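Local structure of xylosidase (Xanthomonas axonopodis pv. citri, 6XN2) at residues L229-E241 against A283-Q295. The protein is a family 43 glycoside hydrolase that probably cleaves beta-xylosidic linkages in xylan-derived sugars, and binds xylose units in its pocket. Residues are numbered along the deposited sequence; the frame is centred on the assembly and turned at random.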
loop_
_atom_site.group_PDB
_atom_site.type_symbol
_atom_site.label_atom_id
_atom_site.label_comp_id
_atom_site.label_asym_id
_atom_site.label_seq_id
_atom_site.Cartn_x
_atom_site.Cartn_y
_atom_site.Cartn_z
ATOM N N LEU A 229 -16.591 5.801 -7.226
ATOM C CA LEU A 229 -15.692 6.764 -7.778
ATOM C C LEU A 229 -16.511 7.912 -8.310
ATOM O O LEU A 229 -17.609 7.736 -8.703
ATOM C CB LEU A 229 -14.910 6.189 -8.942
ATOM C CG LEU A 229 -14.248 4.855 -8.765
ATOM C CD1 LEU A 229 -13.450 4.566 -10.001
ATOM C CD2 LEU A 229 -13.364 4.904 -7.566
ATOM N N ALA A 230 -15.945 9.089 -8.340
ATOM C CA ALA A 230 -16.661 10.225 -8.894
ATOM C C ALA A 230 -16.355 10.409 -10.359
ATOM O O ALA A 230 -16.935 11.236 -10.995
ATOM C CB ALA A 230 -16.330 11.472 -8.154
ATOM N N GLU A 231 -15.443 9.604 -10.872
ATOM C CA GLU A 231 -15.030 9.664 -12.245
ATOM C C GLU A 231 -14.270 8.407 -12.605
ATOM O O GLU A 231 -13.771 7.759 -11.753
ATOM C CB GLU A 231 -14.071 10.822 -12.396
ATOM C CG GLU A 231 -12.731 10.540 -11.739
ATOM C CD GLU A 231 -11.876 11.736 -11.534
ATOM O OE1 GLU A 231 -12.054 12.690 -12.250
ATOM O OE2 GLU A 231 -11.006 11.711 -10.690
ATOM N N PRO A 232 -14.116 8.103 -13.900
ATOM C CA PRO A 232 -13.266 6.977 -14.311
ATOM C C PRO A 232 -11.815 7.232 -13.898
ATOM O O PRO A 232 -11.380 8.388 -13.891
ATOM C CB PRO A 232 -13.411 6.948 -15.839
ATOM C CG PRO A 232 -14.647 7.730 -16.135
ATOM C CD PRO A 232 -14.765 8.755 -15.049
ATOM N N SER A 233 -11.079 6.207 -13.544
ATOM C CA SER A 233 -9.726 6.405 -13.115
ATOM C C SER A 233 -8.829 6.811 -14.257
ATOM O O SER A 233 -9.073 6.487 -15.371
ATOM C CB SER A 233 -9.176 5.154 -12.447
ATOM O OG SER A 233 -8.589 4.316 -13.370
ATOM N N ARG A 234 -7.766 7.499 -13.939
ATOM C CA ARG A 234 -6.810 7.918 -14.927
ATOM C C ARG A 234 -5.482 7.307 -14.611
ATOM O O ARG A 234 -5.235 6.925 -13.514
ATOM C CB ARG A 234 -6.665 9.414 -14.912
ATOM C CG ARG A 234 -7.931 10.206 -14.829
ATOM C CD ARG A 234 -7.637 11.677 -14.942
ATOM N NE ARG A 234 -8.703 12.515 -14.425
ATOM C CZ ARG A 234 -8.572 13.790 -14.102
ATOM N NH1 ARG A 234 -7.422 14.400 -14.235
ATOM N NH2 ARG A 234 -9.596 14.461 -13.642
ATOM N N GLU A 235 -4.608 7.239 -15.585
ATOM C CA GLU A 235 -3.306 6.700 -15.295
ATOM C C GLU A 235 -2.475 7.757 -14.650
ATOM O O GLU A 235 -2.566 8.886 -15.007
ATOM C CB GLU A 235 -2.589 6.220 -16.541
ATOM C CG GLU A 235 -1.329 5.438 -16.217
ATOM C CD GLU A 235 -0.701 4.775 -17.386
ATOM O OE1 GLU A 235 -0.779 5.326 -18.476
ATOM O OE2 GLU A 235 -0.123 3.723 -17.216
ATOM N N VAL A 236 -1.715 7.372 -13.642
ATOM C CA VAL A 236 -0.761 8.260 -12.992
ATOM C C VAL A 236 0.594 8.084 -13.659
ATOM O O VAL A 236 1.120 6.972 -13.706
ATOM C CB VAL A 236 -0.612 7.963 -11.492
ATOM C CG1 VAL A 236 0.416 8.901 -10.881
ATOM C CG2 VAL A 236 -1.957 8.070 -10.775
ATOM N N VAL A 237 1.158 9.173 -14.172
ATOM C CA VAL A 237 2.421 9.110 -14.899
ATOM C C VAL A 237 3.600 9.448 -13.997
ATOM O O VAL A 237 3.566 10.441 -13.269
ATOM C CB VAL A 237 2.423 10.072 -16.101
ATOM C CG1 VAL A 237 3.789 10.079 -16.784
ATOM C CG2 VAL A 237 1.325 9.690 -17.092
ATOM N N ILE A 238 4.640 8.622 -14.048
ATOM C CA ILE A 238 5.873 8.901 -13.314
ATOM C C ILE A 238 7.006 9.236 -14.287
ATOM O O ILE A 238 7.313 8.454 -15.189
ATOM C CB ILE A 238 6.300 7.719 -12.430
ATOM C CG1 ILE A 238 5.142 7.252 -11.546
ATOM C CG2 ILE A 238 7.490 8.111 -11.575
ATOM C CD1 ILE A 238 5.467 5.984 -10.753
ATOM N N LEU A 239 7.615 10.404 -14.104
ATOM C CA LEU A 239 8.633 10.895 -15.032
ATOM C C LEU A 239 10.038 10.768 -14.450
ATOM O O LEU A 239 10.209 10.738 -13.230
ATOM C CB LEU A 239 8.361 12.358 -15.389
ATOM C CG LEU A 239 6.959 12.735 -15.871
ATOM C CD1 LEU A 239 6.792 14.240 -15.821
ATOM C CD2 LEU A 239 6.725 12.216 -17.284
ATOM N N ASP A 240 11.042 10.710 -15.325
ATOM C CA ASP A 240 12.428 10.713 -14.871
ATOM C C ASP A 240 12.957 12.139 -14.765
ATOM O O ASP A 240 12.207 13.105 -14.897
ATOM C CB ASP A 240 13.326 9.871 -15.795
ATOM C CG ASP A 240 13.391 10.396 -17.232
ATOM O OD1 ASP A 240 13.023 11.558 -17.504
ATOM O OD2 ASP A 240 13.836 9.624 -18.107
ATOM N N GLU A 241 14.260 12.252 -14.534
ATOM C CA GLU A 241 14.934 13.538 -14.404
ATOM C C GLU A 241 14.718 14.446 -15.617
ATOM O O GLU A 241 14.707 15.670 -15.490
ATOM C CB GLU A 241 16.435 13.312 -14.185
ATOM C CG GLU A 241 17.106 12.401 -15.229
ATOM C CD GLU A 241 16.963 10.914 -14.919
ATOM O OE1 GLU A 241 16.171 10.555 -14.025
ATOM O OE2 GLU A 241 17.652 10.100 -15.567
ATOM N N ALA A 283 8.119 9.678 -5.772
ATOM C CA ALA A 283 8.103 10.724 -6.782
ATOM C C ALA A 283 7.207 11.852 -6.289
ATOM O O ALA A 283 6.354 11.636 -5.430
ATOM C CB ALA A 283 7.606 10.184 -8.113
ATOM N N THR A 284 7.412 13.043 -6.833
ATOM C CA THR A 284 6.618 14.194 -6.359
ATOM C C THR A 284 5.871 14.924 -7.476
ATOM O O THR A 284 6.291 14.850 -8.581
ATOM C CB THR A 284 7.466 15.176 -5.565
ATOM O OG1 THR A 284 8.547 15.526 -6.407
ATOM C CG2 THR A 284 8.009 14.582 -4.293
ATOM N N SER A 285 4.787 15.597 -7.105
ATOM C CA SER A 285 3.953 16.395 -8.025
ATOM C C SER A 285 3.278 17.550 -7.284
ATOM O O SER A 285 3.280 17.562 -6.082
ATOM C CB SER A 285 2.927 15.560 -8.662
ATOM O OG SER A 285 2.220 16.317 -9.612
ATOM N N ASP A 286 2.750 18.505 -8.030
ATOM C CA ASP A 286 2.016 19.617 -7.393
ATOM C C ASP A 286 0.534 19.269 -7.503
ATOM O O ASP A 286 -0.271 20.049 -7.056
ATOM C CB ASP A 286 2.394 20.972 -7.988
ATOM C CG ASP A 286 2.084 21.084 -9.465
ATOM O OD1 ASP A 286 1.652 20.095 -10.031
ATOM O OD2 ASP A 286 2.284 22.160 -10.033
ATOM N N SER A 287 0.238 18.105 -8.074
ATOM C CA SER A 287 -1.139 17.648 -8.243
ATOM C C SER A 287 -1.322 16.200 -7.792
ATOM O O SER A 287 -0.434 15.372 -8.003
ATOM C CB SER A 287 -1.568 17.776 -9.705
ATOM O OG SER A 287 -2.796 17.097 -9.923
ATOM N N PRO A 288 -2.489 15.882 -7.194
ATOM C CA PRO A 288 -2.785 14.491 -6.830
ATOM C C PRO A 288 -2.831 13.578 -8.052
ATOM O O PRO A 288 -2.624 12.369 -7.922
ATOM C CB PRO A 288 -4.161 14.580 -6.167
ATOM C CG PRO A 288 -4.752 15.848 -6.679
ATOM C CD PRO A 288 -3.608 16.787 -6.867
ATOM N N TYR A 289 -3.088 14.147 -9.208
ATOM C CA TYR A 289 -3.134 13.399 -10.433
ATOM C C TYR A 289 -1.788 13.234 -11.115
ATOM O O TYR A 289 -1.675 12.529 -12.067
ATOM C CB TYR A 289 -4.066 14.080 -11.413
ATOM C CG TYR A 289 -5.511 14.045 -11.039
ATOM C CD1 TYR A 289 -6.277 12.967 -11.299
ATOM C CD2 TYR A 289 -6.097 15.111 -10.434
ATOM C CE1 TYR A 289 -7.594 12.939 -10.962
ATOM C CE2 TYR A 289 -7.408 15.086 -10.093
ATOM C CZ TYR A 289 -8.154 14.002 -10.365
ATOM O OH TYR A 289 -9.472 13.983 -10.014
ATOM N N GLY A 290 -0.769 13.877 -10.608
ATOM C CA GLY A 290 0.531 13.864 -11.255
ATOM C C GLY A 290 0.551 14.823 -12.431
ATOM O O GLY A 290 -0.306 15.712 -12.508
ATOM N N PRO A 291 1.514 14.653 -13.357
ATOM C CA PRO A 291 2.564 13.622 -13.324
ATOM C C PRO A 291 3.561 13.806 -12.184
ATOM O O PRO A 291 3.850 14.941 -11.788
ATOM C CB PRO A 291 3.262 13.780 -14.686
ATOM C CG PRO A 291 2.969 15.160 -15.108
ATOM C CD PRO A 291 1.591 15.474 -14.576
ATOM N N PHE A 292 4.055 12.686 -11.663
ATOM C CA PHE A 292 5.009 12.670 -10.562
ATOM C C PHE A 292 6.429 12.478 -11.067
ATOM O O PHE A 292 6.702 11.536 -11.808
ATOM C CB PHE A 292 4.671 11.550 -9.573
ATOM C CG PHE A 292 3.422 11.795 -8.780
ATOM C CD1 PHE A 292 2.182 11.447 -9.292
ATOM C CD2 PHE A 292 3.487 12.372 -7.519
ATOM C CE1 PHE A 292 1.027 11.681 -8.556
ATOM C CE2 PHE A 292 2.341 12.608 -6.787
ATOM C CZ PHE A 292 1.111 12.261 -7.303
ATOM N N THR A 293 7.331 13.341 -10.625
ATOM C CA THR A 293 8.750 13.197 -11.027
ATOM C C THR A 293 9.513 12.344 -10.014
ATOM O O THR A 293 9.556 12.697 -8.872
ATOM C CB THR A 293 9.459 14.538 -11.175
ATOM O OG1 THR A 293 8.774 15.308 -12.153
ATOM C CG2 THR A 293 10.896 14.362 -11.591
ATOM N N TYR A 294 10.122 11.274 -10.486
ATOM C CA TYR A 294 10.903 10.377 -9.660
ATOM C C TYR A 294 11.940 11.096 -8.849
ATOM O O TYR A 294 12.628 11.922 -9.351
ATOM C CB TYR A 294 11.616 9.340 -10.521
ATOM C CG TYR A 294 12.477 8.372 -9.742
ATOM C CD1 TYR A 294 11.947 7.268 -9.177
ATOM C CD2 TYR A 294 13.800 8.596 -9.568
ATOM C CE1 TYR A 294 12.705 6.392 -8.474
ATOM C CE2 TYR A 294 14.566 7.737 -8.853
ATOM C CZ TYR A 294 14.009 6.630 -8.313
ATOM O OH TYR A 294 14.754 5.770 -7.614
ATOM N N GLN A 295 12.042 10.758 -7.580
ATOM C CA GLN A 295 13.024 11.381 -6.705
ATOM C C GLN A 295 14.112 10.393 -6.296
ATOM O O GLN A 295 15.290 10.655 -6.501
ATOM C CB GLN A 295 12.348 11.964 -5.467
ATOM C CG GLN A 295 11.364 13.087 -5.768
ATOM C CD GLN A 295 12.025 14.271 -6.442
ATOM O OE1 GLN A 295 13.041 14.779 -5.970
ATOM N NE2 GLN A 295 11.452 14.717 -7.555
HETATM O O HOH W 1 -3.615 11.280 -13.726
HETATM O O HOH W 2 0.131 11.829 -14.147
HETATM O O HOH W 3 10.053 15.396 -14.629
#
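The guanidinium of Arg234 lies flat on the ring of Tyr289, planes 7° apart, with Arg234 CZ 3.4 Å above Tyr289 CE1: a cation-pi stack displaced toward the rim. Arg234 reaches it through a chain extended from CG to NE. Glu231 meets the same ring at its edge, where Tyr289 OH donates to the syn lone pair of Glu231 OE2 at 2.8 Å. Arg234 NH2 makes a weak hydrogen bond, part of a salt bridge, to Glu231 OE1, so the three groups form a closed set; Arg221 N also hydrogen-bonds to Glu231 OE2.

Farther along, the backbones draw together as parallel strands. Val237 O accepts from Phe292 N, Phe292 O from Leu239 N at 2.7 Å, and Leu239 O from Tyr294 N. Where the chains part before this pairing, two waters bridge the gap, both donating to Tyr289 O; one also donates to Glu235 O, the other accepts from Val237 N.

Beside the face of Ile238 and Phe292, Val236 CG1, anti to the backbone N (chi1 179°), meets the Phe292 ring obliquely, 3.5 Å from Phe292 CD1. Ile238 CG2 sits over the notch formed by Ala283 CB, 4.0 Å away, and Tyr294 CB. On the face of Leu239 and Thr293, Leu239 CD1 makes an apolar contact with Pro291 CB at 3.7 Å; Val237 CB touches Pro291 CB at 4.1 Å. Pro291 follows a cis peptide, just after the type I turn Ser287 to Gly290 that carries Tyr289.

This is the one parallel pairing in a mixed sheet of the GH43 five-bladed beta-propeller: strand 234-239 joins strand 292-299, which on its other side pairs antiparallel with 280-285. Strand 218-221 flanks 234-239 on its far side, with Val219 touching both Val236 and Tyr289, and Leu270 of strand 267-273 packs on Phe292.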